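Side-chain contacts in Rab GTPase binding effector protein 1 (Homo sapiens, PDB 1TU3), which acts as an effector of Rab GTPases, probably binding Rab5 in endosomal membrane traffic through a helix that pairs with a second copy of itself: residues T26-D29 / V30-V34; F38-L41 / S42-L45; Q46-L49 / E50-R53; L58-I61 / R62-N66. All coordinates share one frame; numbering follows the deposited sequence.

Contact 1: T26-D29 / V30-V34; sequences TELD and VSEQV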
loop_
_atom_site.group_PDB
_atom_site.type_symbol
_atom_site.label_atom_id
_atom_site.label_comp_id
_atom_site.label_asym_id
_atom_site.label_seq_id
_atom_site.Cartn_x
_atom_site.Cartn_y
_atom_site.Cartn_z
ATOM N N THR G 26 5.298 12.750 20.641
ATOM C CA THR G 26 6.189 11.779 20.026
ATOM C C THR G 26 5.405 10.636 19.368
ATOM O O THR G 26 5.657 10.276 18.216
ATOM C CB THR G 26 7.153 11.191 21.066
ATOM O OG1 THR G 26 6.398 10.558 22.107
ATOM C CG2 THR G 26 8.019 12.289 21.661
ATOM N N GLU G 27 4.458 10.067 20.108
ATOM C CA GLU G 27 3.609 9.013 19.581
ATOM C C GLU G 27 2.956 9.420 18.257
ATOM O O GLU G 27 2.746 8.583 17.378
ATOM C CB GLU G 27 2.528 8.661 20.595
ATOM C CG GLU G 27 1.655 7.522 20.163
ATOM C CD GLU G 27 0.786 7.008 21.283
ATOM O OE1 GLU G 27 1.329 6.734 22.373
ATOM O OE2 GLU G 27 -0.440 6.869 21.071
ATOM N N LEU G 28 2.630 10.703 18.130
ATOM C CA LEU G 28 2.140 11.268 16.880
ATOM C C LEU G 28 3.202 11.245 15.780
ATOM O O LEU G 28 2.929 10.870 14.647
ATOM C CB LEU G 28 1.702 12.703 17.099
ATOM C CG LEU G 28 1.397 13.511 15.852
ATOM C CD1 LEU G 28 -0.023 13.239 15.353
ATOM C CD2 LEU G 28 1.572 14.980 16.203
ATOM N N ASP G 29 4.409 11.665 16.120
ATOM C CA ASP G 29 5.456 11.807 15.123
ATOM C C ASP G 29 5.849 10.459 14.549
ATOM O O ASP G 29 6.144 10.350 13.358
ATOM C CB ASP G 29 6.674 12.492 15.738
ATOM C CG ASP G 29 6.345 13.874 16.290
ATOM O OD1 ASP G 29 5.803 14.707 15.525
ATOM O OD2 ASP G 29 6.630 14.123 17.485
ATOM N N VAL G 30 5.842 9.438 15.400
ATOM C CA VAL G 30 6.171 8.083 14.983
ATOM C C VAL G 30 5.036 7.582 14.092
ATOM O O VAL G 30 5.252 6.979 13.043
ATOM C CB VAL G 30 6.347 7.165 16.221
ATOM C CG1 VAL G 30 6.430 5.695 15.818
ATOM C CG2 VAL G 30 7.609 7.566 16.953
ATOM N N SER G 31 3.821 7.865 14.519
ATOM C CA SER G 31 2.655 7.596 13.734
ATOM C C SER G 31 2.807 8.186 12.324
ATOM O O SER G 31 2.632 7.482 11.334
ATOM C CB SER G 31 1.429 8.180 14.457
ATOM O OG SER G 31 0.267 8.070 13.679
ATOM N N GLU G 32 3.143 9.469 12.235
ATOM C CA GLU G 32 3.287 10.151 10.948
ATOM C C GLU G 32 4.409 9.519 10.135
ATOM O O GLU G 32 4.339 9.421 8.911
ATOM C CB GLU G 32 3.594 11.631 11.166
ATOM C CG GLU G 32 2.472 12.430 11.829
ATOM C CD GLU G 32 1.425 12.913 10.845
ATOM O OE1 GLU G 32 1.710 13.875 10.095
ATOM O OE2 GLU G 32 0.317 12.331 10.822
ATOM N N GLN G 33 5.446 9.076 10.820
ATOM C CA GLN G 33 6.551 8.458 10.129
ATOM C C GLN G 33 6.129 7.106 9.499
ATOM O O GLN G 33 6.526 6.786 8.379
ATOM C CB GLN G 33 7.700 8.252 11.109
ATOM C CG GLN G 33 8.939 7.722 10.481
ATOM C CD GLN G 33 9.957 7.374 11.522
ATOM O OE1 GLN G 33 10.149 8.126 12.485
ATOM N NE2 GLN G 33 10.625 6.230 11.347
ATOM N N VAL G 34 5.329 6.327 10.223
ATOM C CA VAL G 34 4.897 5.028 9.737
ATOM C C VAL G 34 3.944 5.271 8.561
ATOM O O VAL G 34 4.003 4.605 7.531
ATOM C CB VAL G 34 4.171 4.244 10.851
ATOM C CG1 VAL G 34 3.576 2.935 10.305
ATOM C CG2 VAL G 34 5.140 3.956 11.951
#
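Leu28 and Glu32, one turn apart on the same helix, make the close-packed side of this contact. The amide of Glu32 donates to Leu28 O across 2.8 Å, and the Glu32 side chain doubles back over the same carbonyl: its CG, anti to the carbonyl carbon of its own residue (chi1 -65°), lies 3.3 Å from Leu28 O. Ser31 adds its CB, 3.1 Å from Leu28 O, while its OG, anti to the backbone N (chi1 174°), is directed to the second subunit. There it bonds to Ser31 OG, and Glu32 OE2 is also hydrogen-bonded to the OG of Ser31 of that subunit. The other side is looser, with Thr26, Asp29 and Val30 the more exposed residues. Val30 lays CG2 3.6 Å from Thr26 O. Plain main-chain bonds do the work here, such as Gln33 N to Asp29 O at 2.9 Å. The whole contact is about two and a half turns of helix 20-54, with Leu28 and Ser31 turned to the same helix of the second subunit, while Val30 and Gln33 meet basic side chains of another protein's chain and Val34 an apolar one.

Contact 2: F38-L41 / S42-L45; sequences FVKL and SQTL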
loop_
_atom_site.group_PDB
_atom_site.type_symbol
_atom_site.label_atom_id
_atom_site.label_comp_id
_atom_site.label_asym_id
_atom_site.label_seq_id
_atom_site.Cartn_x
_atom_site.Cartn_y
_atom_site.Cartn_z
ATOM N N PHE G 38 4.056 3.842 4.560
ATOM C CA PHE G 38 3.031 3.041 3.932
ATOM C C PHE G 38 2.423 3.763 2.735
ATOM O O PHE G 38 1.928 3.126 1.825
ATOM C CB PHE G 38 1.962 2.645 4.954
ATOM C CG PHE G 38 2.301 1.398 5.725
ATOM C CD1 PHE G 38 2.124 0.125 5.154
ATOM C CD2 PHE G 38 2.857 1.496 7.005
ATOM C CE1 PHE G 38 2.505 -1.033 5.855
ATOM C CE2 PHE G 38 3.245 0.349 7.711
ATOM C CZ PHE G 38 3.073 -0.916 7.143
ATOM N N VAL G 39 2.473 5.091 2.747
ATOM C CA VAL G 39 2.079 5.888 1.588
ATOM C C VAL G 39 3.070 5.655 0.450
ATOM O O VAL G 39 2.668 5.374 -0.680
ATOM C CB VAL G 39 2.059 7.403 1.887
ATOM C CG1 VAL G 39 1.713 8.191 0.609
ATOM C CG2 VAL G 39 1.045 7.708 2.955
ATOM N N LYS G 40 4.361 5.771 0.747
ATOM C CA LYS G 40 5.374 5.486 -0.260
ATOM C C LYS G 40 5.298 4.028 -0.731
ATOM O O LYS G 40 5.421 3.767 -1.932
ATOM C CB LYS G 40 6.771 5.815 0.275
ATOM C CG LYS G 40 6.925 7.284 0.661
ATOM C CD LYS G 40 8.366 7.768 0.613
ATOM C CE LYS G 40 9.243 7.050 1.620
ATOM N NZ LYS G 40 8.797 7.282 3.020
ATOM N N LEU G 41 5.053 3.099 0.203
ATOM C CA LEU G 41 4.869 1.687 -0.145
ATOM C C LEU G 41 3.726 1.497 -1.134
ATOM O O LEU G 41 3.866 0.779 -2.123
ATOM C CB LEU G 41 4.566 0.831 1.087
ATOM C CG LEU G 41 5.160 -0.603 1.150
ATOM C CD1 LEU G 41 4.342 -1.467 2.094
ATOM C CD2 LEU G 41 5.202 -1.255 -0.197
ATOM N N SER G 42 2.579 2.112 -0.860
ATOM C CA SER G 42 1.450 1.899 -1.752
ATOM C C SER G 42 1.727 2.556 -3.113
ATOM O O SER G 42 1.458 1.948 -4.140
ATOM C CB SER G 42 0.140 2.431 -1.137
ATOM O OG SER G 42 0.211 3.826 -0.958
ATOM N N GLN G 43 2.274 3.778 -3.118
ATOM C CA GLN G 43 2.594 4.427 -4.383
ATOM C C GLN G 43 3.481 3.531 -5.267
ATOM O O GLN G 43 3.256 3.428 -6.460
ATOM C CB GLN G 43 3.296 5.765 -4.166
ATOM C CG GLN G 43 2.452 6.816 -3.523
ATOM C CD GLN G 43 3.241 8.090 -3.221
ATOM O OE1 GLN G 43 4.377 8.034 -2.728
ATOM N NE2 GLN G 43 2.638 9.240 -3.505
ATOM N N THR G 44 4.481 2.906 -4.662
ATOM C CA THR G 44 5.388 2.062 -5.396
ATOM C C THR G 44 4.663 0.853 -5.970
ATOM O O THR G 44 4.855 0.498 -7.131
ATOM C CB THR G 44 6.550 1.621 -4.496
ATOM O OG1 THR G 44 7.452 2.723 -4.340
ATOM C CG2 THR G 44 7.303 0.428 -5.101
ATOM N N LEU G 45 3.818 0.235 -5.154
ATOM C CA LEU G 45 3.061 -0.924 -5.594
ATOM C C LEU G 45 2.108 -0.587 -6.734
ATOM O O LEU G 45 1.986 -1.351 -7.696
ATOM C CB LEU G 45 2.277 -1.514 -4.427
ATOM C CG LEU G 45 3.104 -2.065 -3.278
ATOM C CD1 LEU G 45 2.175 -2.412 -2.115
ATOM C CD2 LEU G 45 3.885 -3.290 -3.759
#
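With chi1 at 63°, Ser42 holds OG between its own backbone N and carbonyl carbon, which points the hydroxyl back up the helix at Val39 O; Gln43, with CG turned anti to its carbonyl carbon (chi1 -66°), folds over that same oxygen. Ser42 OG donates to Val39 O at 2.9 Å. Gln43 N meets Val39 O from a different direction and almost straight, with an N-H...O angle of 171°, and Gln43 CG rests 3.2 Å from the oxygen. Beyond CG the glutamine chain is extended and runs alongside Val39, both side chains pointing the same way, with Gln43 CD 4.1 Å from Val39 CG1. Its amide NE2 bonds to the backbone of another protein's chain.

Round the helix, Thr44 OG1 makes a similar but weak bond, 3.3 Å to Lys40 O, beside the main-chain bond of its own amide. On the apolar side the leucines Leu41 and Leu45 pass at a slant, and Leu41 CD2 touches Leu45 CD1 at 3.8 Å. Phe38, Leu41 and Leu45 all pack on the second subunit. The chemistry suits a helix pressed between partners: the buried Ser42 hydroxyl is bonded within its own helix to a carbonyl that also takes the regular amide bond, which probably lets Ser42 pack on Phe38 of the second subunit with its hydroxyl already satisfied.

Contact 3: Q46-L49 / E50-R53; sequences QVQL and ERIR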
loop_
_atom_site.group_PDB
_atom_site.type_symbol
_atom_site.label_atom_id
_atom_site.label_comp_id
_atom_site.label_asym_id
_atom_site.label_seq_id
_atom_site.Cartn_x
_atom_site.Cartn_y
_atom_site.Cartn_z
ATOM N N GLN G 46 1.420 0.545 -6.623
ATOM C CA GLN G 46 0.503 0.956 -7.676
ATOM C C GLN G 46 1.205 1.247 -9.022
ATOM O O GLN G 46 0.721 0.824 -10.073
ATOM C CB GLN G 46 -0.314 2.174 -7.217
ATOM C CG GLN G 46 -1.304 1.820 -6.123
ATOM C CD GLN G 46 -1.838 3.016 -5.354
ATOM O OE1 GLN G 46 -1.123 4.019 -5.137
ATOM N NE2 GLN G 46 -3.082 2.921 -4.924
ATOM N N VAL G 47 2.325 1.966 -8.987
ATOM C CA VAL G 47 3.111 2.195 -10.194
ATOM C C VAL G 47 3.483 0.852 -10.831
ATOM O O VAL G 47 3.403 0.690 -12.048
ATOM C CB VAL G 47 4.406 3.003 -9.899
ATOM C CG1 VAL G 47 5.360 3.002 -11.136
ATOM C CG2 VAL G 47 4.025 4.435 -9.550
ATOM N N GLN G 48 3.826 -0.122 -9.994
ATOM C CA GLN G 48 4.174 -1.452 -10.479
ATOM C C GLN G 48 2.972 -2.226 -11.039
ATOM O O GLN G 48 3.098 -2.904 -12.060
ATOM C CB GLN G 48 4.862 -2.246 -9.370
ATOM C CG GLN G 48 5.900 -3.238 -9.866
ATOM C CD GLN G 48 6.777 -3.785 -8.744
ATOM O OE1 GLN G 48 7.284 -3.027 -7.915
ATOM N NE2 GLN G 48 6.969 -5.099 -8.719
ATOM N N LEU G 49 1.804 -2.128 -10.409
ATOM C CA LEU G 49 0.632 -2.814 -10.971
ATOM C C LEU G 49 0.250 -2.206 -12.315
ATOM O O LEU G 49 -0.287 -2.878 -13.188
ATOM C CB LEU G 49 -0.589 -2.725 -10.046
ATOM C CG LEU G 49 -0.611 -3.732 -8.912
ATOM C CD1 LEU G 49 -1.840 -3.465 -8.071
ATOM C CD2 LEU G 49 -0.623 -5.143 -9.448
ATOM N N GLU G 50 0.507 -0.918 -12.461
ATOM C CA GLU G 50 0.097 -0.219 -13.648
ATOM C C GLU G 50 1.081 -0.575 -14.763
ATOM O O GLU G 50 0.667 -0.965 -15.836
ATOM C CB GLU G 50 0.076 1.301 -13.374
ATOM C CG GLU G 50 -0.212 2.165 -14.597
ATOM C CD GLU G 50 -1.447 1.712 -15.377
ATOM O OE1 GLU G 50 -2.387 1.146 -14.761
ATOM O OE2 GLU G 50 -1.470 1.938 -16.607
ATOM N N ARG G 51 2.379 -0.474 -14.490
ATOM C CA ARG G 51 3.373 -1.004 -15.415
ATOM C C ARG G 51 2.961 -2.388 -15.928
ATOM O O ARG G 51 2.901 -2.615 -17.129
ATOM C CB ARG G 51 4.732 -1.116 -14.750
ATOM C CG ARG G 51 5.508 0.175 -14.670
ATOM C CD ARG G 51 6.993 -0.132 -14.456
ATOM N NE ARG G 51 7.315 -0.399 -13.060
ATOM C CZ ARG G 51 8.418 -1.020 -12.649
ATOM N NH1 ARG G 51 9.305 -1.447 -13.540
ATOM N NH2 ARG G 51 8.637 -1.201 -11.347
ATOM N N ILE G 52 2.671 -3.308 -15.016
ATOM C CA ILE G 52 2.240 -4.641 -15.414
ATOM C C ILE G 52 1.014 -4.605 -16.328
ATOM O O ILE G 52 0.932 -5.356 -17.293
ATOM C CB ILE G 52 1.934 -5.507 -14.178
ATOM C CG1 ILE G 52 3.259 -5.941 -13.535
ATOM C CG2 ILE G 52 1.082 -6.711 -14.568
ATOM C CD1 ILE G 52 3.076 -6.576 -12.191
ATOM N N ARG G 53 0.073 -3.723 -16.024
ATOM C CA ARG G 53 -1.108 -3.545 -16.853
ATOM C C ARG G 53 -0.725 -3.114 -18.263
ATOM O O ARG G 53 -1.466 -3.330 -19.217
ATOM C CB ARG G 53 -2.015 -2.475 -16.237
ATOM C CG ARG G 53 -3.485 -2.857 -16.205
ATOM C CD ARG G 53 -4.336 -1.874 -16.956
ATOM N NE ARG G 53 -4.163 -0.500 -16.497
ATOM C CZ ARG G 53 -4.771 0.550 -17.051
ATOM N NH1 ARG G 53 -5.591 0.377 -18.080
ATOM N NH2 ARG G 53 -4.553 1.778 -16.593
#
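Gln48 and Arg51 cross at a slant, the flat amide of the one turned 63° from the guanidinium of the other. The touch is made by methylene rather than by the amide: Gln48 CG lies 3.7 Å from Arg51 NH2. Arg51 comes down over the preceding turn because its CG stands anti to the carbonyl carbon (chi1 -80°), which sets CG 3.4 Å from Val47 O before the chain bends at chi3. The polar ends look elsewhere, Arg51 NH1 to a salt bridge with Asp67 and Gln48 OE1 to Lys69. Ile52 is folded the same way, with CG1 3.4 Å from Gln48 O, the oxygen that also takes the nearly straight amide bond of Ile52.

Glu50 and Arg53 reach away from the preceding turn and form a salt bridge with each other. Arg53 presents its guanidinium side-on, NE and NH2 both bonding to Glu50 OE1 at 3.0 Å and 2.9 Å. That oxygen lies in the guanidinium plane and is met on its syn side, somewhat out of the carboxylate plane. Glu50 OE2 bonds to Gln54 and to a polar side chain of another protein's chain, so both carboxylate oxygens are engaged, which probably limits the rotation of the group. These turns lie near the C-terminal end of helix 20-54: Gln48, Arg51 and Ile52 pack against helix 58-64, while Leu49 and Ile52 face Leu49 of the second subunit.

Contact 4: L58-I61 / R62-N66; sequences LERI and RAILN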
loop_
_atom_site.group_PDB
_atom_site.type_symbol
_atom_site.label_atom_id
_atom_site.label_comp_id
_atom_site.label_asym_id
_atom_site.label_seq_id
_atom_site.Cartn_x
_atom_site.Cartn_y
_atom_site.Cartn_z
ATOM N N LEU G 58 4.551 -11.666 -21.408
ATOM C CA LEU G 58 4.610 -12.257 -20.078
ATOM C C LEU G 58 6.028 -12.153 -19.509
ATOM O O LEU G 58 6.232 -12.120 -18.291
ATOM C CB LEU G 58 4.196 -13.728 -20.142
ATOM C CG LEU G 58 3.555 -14.301 -18.880
ATOM C CD1 LEU G 58 2.041 -14.109 -18.950
ATOM C CD2 LEU G 58 3.892 -15.763 -18.754
ATOM N N GLU G 59 7.011 -12.097 -20.400
ATOM C CA GLU G 59 8.396 -11.949 -19.983
ATOM C C GLU G 59 8.655 -10.526 -19.486
ATOM O O GLU G 59 9.502 -10.306 -18.614
ATOM C CB GLU G 59 9.327 -12.274 -21.150
ATOM C CG GLU G 59 10.775 -12.457 -20.760
ATOM C CD GLU G 59 11.649 -12.759 -21.959
ATOM O OE1 GLU G 59 11.315 -13.703 -22.710
ATOM O OE2 GLU G 59 12.668 -12.055 -22.152
ATOM N N ARG G 60 7.926 -9.562 -20.045
ATOM C CA ARG G 60 7.984 -8.194 -19.556
ATOM C C ARG G 60 7.461 -8.112 -18.115
ATOM O O ARG G 60 7.943 -7.326 -17.303
ATOM C CB ARG G 60 7.154 -7.268 -20.440
ATOM C CG ARG G 60 7.239 -5.780 -20.033
ATOM C CD ARG G 60 8.550 -5.119 -20.465
ATOM N NE ARG G 60 9.718 -5.961 -20.195
ATOM C CZ ARG G 60 10.856 -5.926 -20.893
ATOM N NH1 ARG G 60 11.000 -5.081 -21.915
ATOM N NH2 ARG G 60 11.845 -6.764 -20.588
ATOM N N ILE G 61 6.467 -8.927 -17.800
ATOM C CA ILE G 61 5.849 -8.848 -16.495
ATOM C C ILE G 61 6.788 -9.368 -15.411
ATOM O O ILE G 61 6.870 -8.779 -14.321
ATOM C CB ILE G 61 4.536 -9.616 -16.493
ATOM C CG1 ILE G 61 3.570 -8.927 -17.452
ATOM C CG2 ILE G 61 3.946 -9.653 -15.099
ATOM C CD1 ILE G 61 2.242 -9.620 -17.615
ATOM N N ARG G 62 7.517 -10.444 -15.718
ATOM C CA ARG G 62 8.478 -10.998 -14.770
ATOM C C ARG G 62 9.557 -9.986 -14.422
ATOM O O ARG G 62 10.027 -9.942 -13.284
ATOM C CB ARG G 62 9.148 -12.254 -15.318
ATOM C CG ARG G 62 8.308 -13.535 -15.267
ATOM C CD ARG G 62 9.203 -14.786 -15.478
ATOM N NE ARG G 62 9.837 -14.847 -16.804
ATOM C CZ ARG G 62 9.215 -15.230 -17.919
ATOM N NH1 ARG G 62 7.937 -15.593 -17.892
ATOM N NH2 ARG G 62 9.875 -15.249 -19.065
ATOM N N ALA G 63 9.961 -9.181 -15.398
ATOM C CA ALA G 63 11.011 -8.195 -15.158
ATOM C C ALA G 63 10.493 -7.104 -14.230
ATOM O O ALA G 63 11.183 -6.693 -13.300
ATOM C CB ALA G 63 11.481 -7.578 -16.475
ATOM N N ILE G 64 9.276 -6.635 -14.494
ATOM C CA ILE G 64 8.641 -5.649 -13.631
ATOM C C ILE G 64 8.543 -6.196 -12.203
ATOM O O ILE G 64 8.865 -5.499 -11.247
ATOM C CB ILE G 64 7.220 -5.300 -14.127
ATOM C CG1 ILE G 64 7.322 -4.605 -15.494
ATOM C CG2 ILE G 64 6.483 -4.432 -13.074
ATOM C CD1 ILE G 64 5.999 -4.421 -16.217
ATOM N N LEU G 65 8.109 -7.448 -12.071
ATOM C CA LEU G 65 7.926 -8.034 -10.756
ATOM C C LEU G 65 9.261 -8.196 -10.051
ATOM O O LEU G 65 9.306 -8.472 -8.852
ATOM C CB LEU G 65 7.215 -9.389 -10.861
ATOM C CG LEU G 65 5.685 -9.368 -11.028
ATOM C CD1 LEU G 65 5.189 -10.748 -11.337
ATOM C CD2 LEU G 65 5.011 -8.858 -9.777
ATOM N N ASN G 66 10.349 -8.013 -10.795
ATOM C CA ASN G 66 11.678 -8.246 -10.246
ATOM C C ASN G 66 12.467 -6.974 -10.065
ATOM O O ASN G 66 13.615 -7.006 -9.642
ATOM C CB ASN G 66 12.454 -9.200 -11.141
ATOM C CG ASN G 66 12.366 -10.625 -10.671
ATOM O OD1 ASN G 66 12.952 -10.991 -9.645
ATOM N ND2 ASN G 66 11.624 -11.447 -11.409
#
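Arg60 O is approached by two amides of the following turn: Ile64 N donates from 3.2 Å in a nearly straight bond, and Ala63 N adds a weak one at 3.3 Å. Ile64 also brings its side chain back, CG1 resting 3.3 Å from the same oxygen. The neighbouring carbonyl, Ile61 O, receives the shorter amide bond of Leu65 at 2.9 Å. Ile61 and Leu65 lie side by side and point the same way, Ile61 CG2 being 4.1 Å from Leu65 CD1, and this pair forms part of the apolar face that meets Ile61 and Leu49 of the second subunit.

On the exposed face Arg62 curls back over the first turn. Its CG is anti to its carbonyl carbon (chi1 -77°) and the chain bends at chi3, which brings one face of the guanidinium over Glu59 CA, toward the rim of the group. Glu59 crosses it at a slant, CG 3.4 Å from Arg62 NH2, with the carboxylate and guanidinium planes 33° apart. The opposite charges probably attract, though Glu59 OE1 stays 4.2 Å from Arg62 NH2, beyond a salt bridge. Downstream, the side-chain amide of Asn66 bonds to Arg62 O.

This amphipathic segment, apolar on Ile61, Ile64 and Leu65 and charged on its outer side, forms the short arm of a helical hairpin, helix 58-64 folding back against helix 20-54 with Ile64 on Gln48, Arg51 and Ile52.

How the contacts relate
Contacts 1, 2 and 3 follow one another along helix 20-54. The centres of contacts 1 and 2 are 17 Å apart, and those of contacts 2 and 3 are 12 Å apart. Between the centres of contacts 1 and 3 the distance is 29 Å. The chain then turns back, so contact 4 on helix 58-64 lies beside contact 3, their centres 11 Å apart. Ile52 CG1 and Ile64 CG2 meet there at 3.6 Å. Contacts 2 and 4 do not touch, their nearest atoms being about 8 Å apart. All four reach the second subunit, with like residues meeting in contacts 1, 3 and 4, as in a parallel pair. Contacts 1 to 3 also meet another protein, probably the bound Rab GTPase.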